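Local coordinates for uncharacterized protein Atu1735 (Agrobacterium tumefaciens, PDB 2PPX) that is of unknown function but probably binds DNA through a helix-turn-helix fold like that of the XRE family, at residues E47-S50 and A51-I55; S68-Q72 and P73-Y77. All coordinates share one frame; numbering follows the deposited sequence. Where two conformers were deposited one is given.

How the contacts relate
Contact 1 lies on helix 46-53 and the turn after it. Contact 2 is the loop that leads into helix 72-83, with the first turns of that helix. Their centres are about 15 Å apart, on opposite sides of the chain's centre. Contact 1 closes a helix at its C-terminal end; contact 2 opens one at its N-terminal end. Both are partly buried, contact 1 through Phe49, Tyr53 and Ile55, contact 2 through Pro70 and Ala74. Arg75 and Gln72 form the anion-binding side of contact 2. The two meet where Tyr77 OH reaches Tyr53 O at 2.7 Å, a probable hydrogen bond, and Tyr77 also packs against Ile55. Both contacts touch the second subunit.

Contact 1 of 2, residues E47-S50 and A51-I55; sequences EEFS and ARYHI. With SO4 (sulfate ion), chain G; SO4 (sulfate ion), chain E.
Phe49 and Tyr53, one helical turn apart, form an edge-to-face aromatic pair. The edge of Tyr53 points at the Phe49 ring, with CD2 3.6 Å above its plane and over its centre. The planes are inclined at 51°. Phe49 sets CG anti to its backbone N (chi1 -167°), which lays the ring alongside the next turn, against Tyr53 CD2. Ile55 CD1 meets the edge of the same ring, 3.8 Å from Phe49 CE1. Helices 34-41 and 57-64 cover Phe49, and Tyr53 OH bonds to Pro85 O.

The helical backbone bonds include Tyr53 N to Phe49 O, 2.9 Å. His54 is the first residue beyond, with positive phi. Two bonds tie Ser50 to Ile55: Ile55 N gives to a lone pair of Ser50 O at 3.2 Å, and Ser50 OG gives to Ile55 O at 2.6 Å.

Two side chains also hold sulfate ions, probably from the crystallisation liquor. Arg52 NH1 holds O2 of one at 2.9 Å in a nearly straight bond. His54 ND1 binds O3 of another at 3.2 Å.

Buried aromatics and Ser50 thus close the end of helix 46-53, where the chain turns toward helix 57-64, probably the two helices of the helix-turn-helix.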
loop_
_atom_site.group_PDB
_atom_site.type_symbol
_atom_site.label_atom_id
_atom_site.label_comp_id
_atom_site.label_asym_id
_atom_site.label_seq_id
_atom_site.Cartn_x
_atom_site.Cartn_y
_atom_site.Cartn_z
ATOM N N GLU A 47 -9.662 -4.655 -17.483
ATOM C CA GLU A 47 -10.327 -5.784 -16.824
ATOM C C GLU A 47 -9.517 -7.068 -16.932
ATOM O O GLU A 47 -9.320 -7.799 -15.967
ATOM C CB GLU A 47 -11.705 -6.024 -17.475
ATOM C CG GLU A 47 -12.754 -4.961 -17.164
ATOM C CD GLU A 47 -12.587 -3.626 -17.917
ATOM O OE1 GLU A 47 -13.384 -2.724 -17.567
ATOM O OE2 GLU A 47 -11.708 -3.462 -18.823
ATOM N N GLU A 48 -9.075 -7.351 -18.154
ATOM C CA GLU A 48 -8.288 -8.548 -18.423
ATOM C C GLU A 48 -6.945 -8.544 -17.682
ATOM O O GLU A 48 -6.542 -9.558 -17.097
ATOM C CB GLU A 48 -8.053 -8.716 -19.928
ATOM C CG GLU A 48 -9.331 -9.022 -20.703
ATOM C CD GLU A 48 -9.146 -8.990 -22.213
ATOM O OE1 GLU A 48 -8.312 -8.226 -22.731
ATOM O OE2 GLU A 48 -9.854 -9.749 -22.895
ATOM N N PHE A 49 -6.250 -7.409 -17.741
ATOM C CA PHE A 49 -4.947 -7.262 -17.108
ATOM C C PHE A 49 -5.107 -7.398 -15.593
ATOM O O PHE A 49 -4.347 -8.131 -14.946
ATOM C CB PHE A 49 -4.292 -5.904 -17.497
ATOM C CG PHE A 49 -2.808 -5.808 -17.135
ATOM C CD1 PHE A 49 -2.426 -5.404 -15.853
ATOM C CD2 PHE A 49 -1.826 -6.148 -18.066
ATOM C CE1 PHE A 49 -1.078 -5.323 -15.495
ATOM C CE2 PHE A 49 -0.480 -6.070 -17.745
ATOM C CZ PHE A 49 -0.107 -5.645 -16.435
ATOM N N SER A 50 -6.116 -6.713 -15.032
ATOM C CA SER A 50 -6.462 -6.821 -13.614
ATOM C C SER A 50 -6.680 -8.268 -13.161
ATOM O O SER A 50 -6.084 -8.703 -12.175
ATOM C CB SER A 50 -7.675 -5.933 -13.265
ATOM O OG SER A 50 -8.146 -6.182 -11.944
ATOM N N ALA A 51 -7.470 -9.037 -13.910
ATOM C CA ALA A 51 -7.759 -10.418 -13.531
ATOM C C ALA A 51 -6.546 -11.335 -13.765
ATOM O O ALA A 51 -6.247 -12.190 -12.934
ATOM C CB ALA A 51 -8.992 -10.967 -14.293
ATOM N N ARG A 52 -5.846 -11.154 -14.875
ATOM C CA ARG A 52 -4.707 -12.021 -15.190
ATOM C C ARG A 52 -3.540 -11.857 -14.193
ATOM O O ARG A 52 -2.894 -12.847 -13.802
ATOM C CB ARG A 52 -4.231 -11.769 -16.616
ATOM C CG ARG A 52 -3.192 -12.739 -17.101
ATOM C CD ARG A 52 -2.965 -12.565 -18.592
ATOM N NE ARG A 52 -4.146 -12.977 -19.349
ATOM C CZ ARG A 52 -4.210 -13.031 -20.680
ATOM N NH1 ARG A 52 -3.160 -12.709 -21.422
ATOM N NH2 ARG A 52 -5.334 -13.404 -21.266
ATOM N N TYR A 53 -3.304 -10.621 -13.766
ATOM C CA TYR A 53 -2.142 -10.306 -12.924
ATOM C C TYR A 53 -2.440 -9.941 -11.472
ATOM O O TYR A 53 -1.529 -9.562 -10.737
ATOM C CB TYR A 53 -1.253 -9.243 -13.614
ATOM C CG TYR A 53 -0.711 -9.781 -14.915
ATOM C CD1 TYR A 53 0.203 -10.846 -14.925
ATOM C CD2 TYR A 53 -1.140 -9.266 -16.141
ATOM C CE1 TYR A 53 0.687 -11.372 -16.128
ATOM C CE2 TYR A 53 -0.639 -9.773 -17.365
ATOM C CZ TYR A 53 0.258 -10.842 -17.331
ATOM O OH TYR A 53 0.747 -11.386 -18.481
ATOM N N HIS A 54 -3.704 -10.095 -11.062
ATOM C CA HIS A 54 -4.147 -9.884 -9.677
ATOM C C HIS A 54 -3.834 -8.484 -9.154
ATOM O O HIS A 54 -3.331 -8.310 -8.038
ATOM C CB HIS A 54 -3.593 -10.972 -8.752
ATOM C CG HIS A 54 -3.963 -12.367 -9.175
ATOM N ND1 HIS A 54 -4.306 -13.347 -8.278
ATOM C CD2 HIS A 54 -4.104 -12.920 -10.401
ATOM C CE1 HIS A 54 -4.605 -14.460 -8.926
ATOM N NE2 HIS A 54 -4.490 -14.229 -10.219
ATOM N N ILE A 55 -4.115 -7.489 -9.982
ATOM C CA ILE A 55 -3.993 -6.085 -9.564
ATOM C C ILE A 55 -5.419 -5.511 -9.528
ATOM O O ILE A 55 -6.099 -5.501 -10.538
ATOM C CB ILE A 55 -3.117 -5.293 -10.513
ATOM C CG1 ILE A 55 -1.672 -5.881 -10.524
ATOM C CG2 ILE A 55 -3.099 -3.781 -10.144
ATOM C CD1 ILE A 55 -0.877 -5.445 -11.700
HETATM S S SO4 G . -4.287 -13.699 -24.767
HETATM O O1 SO4 G . -5.694 -13.291 -24.705
HETATM O O2 SO4 G . -3.416 -12.601 -24.355
HETATM O O3 SO4 G . -4.070 -14.857 -23.900
HETATM O O4 SO4 G . -3.939 -14.088 -26.131
HETATM S S SO4 E . -5.754 -13.392 -4.155
HETATM O O1 SO4 E . -4.361 -13.456 -3.689
HETATM O O2 SO4 E . -6.515 -12.482 -3.301
HETATM O O3 SO4 E . -5.868 -12.915 -5.534
HETATM O O4 SO4 E . -6.307 -14.740 -4.089
#

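Contact 2 of 2, residues S68-Q72 and P73-Y77; sequences SEPDQ and PARAY. With SO4 (sulfate ion), chain B; SO4 (sulfate ion), chain D; SO4 (sulfate ion), chain C.
The chain runs from an extended loop, 68-71, into helix 72-83, with Asp71 as N-cap. Arg75 N bonds to Asp71 O at 2.9 Å, and Ala76 N bonds to Gln72 O at 3.0 Å. Asp71 caps the new helix with its side chain: Ala74 N meets OD1 at 3.0 Å, nearly head-on to the C-O bond. A chi1 of 69° places CG between the backbone N and the carbonyl carbon, and so folds the carboxylate back over the helix start. Pro73 CD lies beside Asp71 OD1.

Pro70 packs its CB against Ala74 CB at 3.8 Å, and its ring against Arg75 CG. Both Pro70 and Ala74 also touch Trp63 of helix 57-64. Arg75 bends at chi3, which brings its guanidinium back across the helix start. Gln72 CA sits over one face of that group, off its centre.

Five bonds surround its edge. Arg75 NH1 reaches Pro70 O at 3.0 Å, close to the guanidinium plane. Arg75 NE and NH2 hold one sulfate, with Arg75 NH2 2.7 Å from its O2. NH1 and NH2 hold a second. Gln72 NE2 grips O3 of the first sulfate at 2.7 Å, and His54 of the second subunit binds that ion too. These ions probably come from the crystallisation liquor.

The chemistry implies a helix start capped by Asp71, with an arginine side that can hold anions between subunits; any phosphate role is unproven.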
loop_
_atom_site.group_PDB
_atom_site.type_symbol
_atom_site.label_atom_id
_atom_site.label_comp_id
_atom_site.label_asym_id
_atom_site.label_seq_id
_atom_site.Cartn_x
_atom_site.Cartn_y
_atom_site.Cartn_z
ATOM N N SER A 68 -2.027 7.882 -8.644
ATOM C CA SER A 68 -1.130 7.375 -7.619
ATOM C C SER A 68 -0.047 6.612 -8.387
ATOM O O SER A 68 -0.158 6.422 -9.602
ATOM C CB SER A 68 -1.863 6.438 -6.631
ATOM O OG SER A 68 -2.246 5.283 -7.346
ATOM N N GLU A 69 0.962 6.116 -7.679
ATOM C CA GLU A 69 2.037 5.350 -8.316
ATOM C C GLU A 69 2.250 4.038 -7.567
ATOM O O GLU A 69 2.096 4.003 -6.341
ATOM C CB GLU A 69 3.333 6.143 -8.284
ATOM C CG GLU A 69 3.296 7.339 -9.236
ATOM C CD GLU A 69 4.580 8.148 -9.239
ATOM O OE1 GLU A 69 5.317 8.122 -8.217
ATOM O OE2 GLU A 69 4.824 8.833 -10.259
ATOM N N PRO A 70 2.623 2.978 -8.300
ATOM C CA PRO A 70 2.932 1.660 -7.681
ATOM C C PRO A 70 4.066 1.816 -6.650
ATOM O O PRO A 70 5.023 2.555 -6.899
ATOM C CB PRO A 70 3.400 0.799 -8.883
ATOM C CG PRO A 70 3.703 1.829 -10.015
ATOM C CD PRO A 70 2.760 2.961 -9.771
ATOM N N ASP A 71 3.945 1.124 -5.519
ATOM C CA ASP A 71 4.998 1.039 -4.493
ATOM C C ASP A 71 6.130 0.100 -4.972
ATOM O O ASP A 71 6.081 -0.406 -6.098
ATOM C CB ASP A 71 4.419 0.611 -3.109
ATOM C CG ASP A 71 3.911 -0.868 -3.066
ATOM O OD1 ASP A 71 4.075 -1.687 -4.011
ATOM O OD2 ASP A 71 3.325 -1.243 -2.018
ATOM N N GLN A 72 7.152 -0.100 -4.147
ATOM C CA GLN A 72 8.373 -0.777 -4.636
ATOM C C GLN A 72 8.120 -2.232 -5.062
ATOM O O GLN A 72 8.543 -2.611 -6.184
ATOM C CB GLN A 72 9.597 -0.621 -3.696
ATOM C CG GLN A 72 10.923 -1.046 -4.392
ATOM C CD GLN A 72 12.192 -1.089 -3.492
ATOM O OE1 GLN A 72 12.144 -0.900 -2.266
ATOM N NE2 GLN A 72 13.346 -1.318 -4.134
ATOM N N PRO A 73 7.407 -3.032 -4.205
ATOM C CA PRO A 73 7.120 -4.431 -4.635
ATOM C C PRO A 73 6.284 -4.454 -5.905
ATOM O O PRO A 73 6.514 -5.281 -6.756
ATOM C CB PRO A 73 6.321 -5.024 -3.439
ATOM C CG PRO A 73 6.743 -4.190 -2.278
ATOM C CD PRO A 73 6.860 -2.781 -2.849
ATOM N N ALA A 74 5.322 -3.536 -6.031
ATOM C CA ALA A 74 4.523 -3.477 -7.274
ATOM C C ALA A 74 5.325 -3.129 -8.530
ATOM O O ALA A 74 5.063 -3.700 -9.605
ATOM C CB ALA A 74 3.330 -2.504 -7.087
ATOM N N ARG A 75 6.283 -2.194 -8.421
ATOM C CA ARG A 75 7.133 -1.870 -9.556
ATOM C C ARG A 75 7.962 -3.065 -9.956
ATOM O O ARG A 75 8.139 -3.325 -11.166
ATOM C CB ARG A 75 8.080 -0.682 -9.277
ATOM C CG ARG A 75 7.321 0.627 -9.053
ATOM C CD ARG A 75 8.253 1.817 -9.102
ATOM N NE ARG A 75 9.287 1.846 -8.044
ATOM C CZ ARG A 75 9.120 2.326 -6.801
ATOM N NH1 ARG A 75 7.931 2.774 -6.357
ATOM N NH2 ARG A 75 10.162 2.354 -5.977
ATOM N N ALA A 76 8.504 -3.774 -8.954
ATOM C CA ALA A 76 9.310 -4.982 -9.219
ATOM C C ALA A 76 8.434 -6.015 -9.941
ATOM O O ALA A 76 8.836 -6.613 -10.936
ATOM C CB ALA A 76 9.860 -5.533 -7.927
ATOM N N TYR A 77 7.209 -6.181 -9.443
ATOM C CA TYR A 77 6.245 -7.124 -10.039
ATOM C C TYR A 77 5.930 -6.783 -11.513
ATOM O O TYR A 77 5.877 -7.662 -12.361
ATOM C CB TYR A 77 4.965 -7.136 -9.181
ATOM C CG TYR A 77 3.884 -8.081 -9.691
ATOM C CD1 TYR A 77 4.206 -9.343 -10.201
ATOM C CD2 TYR A 77 2.544 -7.713 -9.626
ATOM C CE1 TYR A 77 3.221 -10.188 -10.665
ATOM C CE2 TYR A 77 1.543 -8.553 -10.076
ATOM C CZ TYR A 77 1.881 -9.783 -10.586
ATOM O OH TYR A 77 0.893 -10.605 -11.058
HETATM S S SO4 B . 13.170 0.731 -7.466
HETATM O O1 SO4 B . 12.020 0.381 -8.312
HETATM O O2 SO4 B . 12.784 1.779 -6.523
HETATM O O3 SO4 B . 13.671 -0.407 -6.693
HETATM O O4 SO4 B . 14.239 1.197 -8.342
HETATM S S SO4 D . 1.649 8.271 -4.502
HETATM O O1 SO4 D . 0.711 9.399 -4.447
HETATM O O2 SO4 D . 2.229 8.001 -3.189
HETATM O O3 SO4 D . 0.975 7.060 -4.961
HETATM O O4 SO4 D . 2.696 8.711 -5.429
HETATM S S SO4 C . 8.148 4.154 -2.783
HETATM O O1 SO4 C . 9.372 3.389 -3.051
HETATM O O2 SO4 C . 7.101 3.832 -3.749
HETATM O O3 SO4 C . 7.640 3.866 -1.445
HETATM O O4 SO4 C . 8.553 5.554 -2.935
#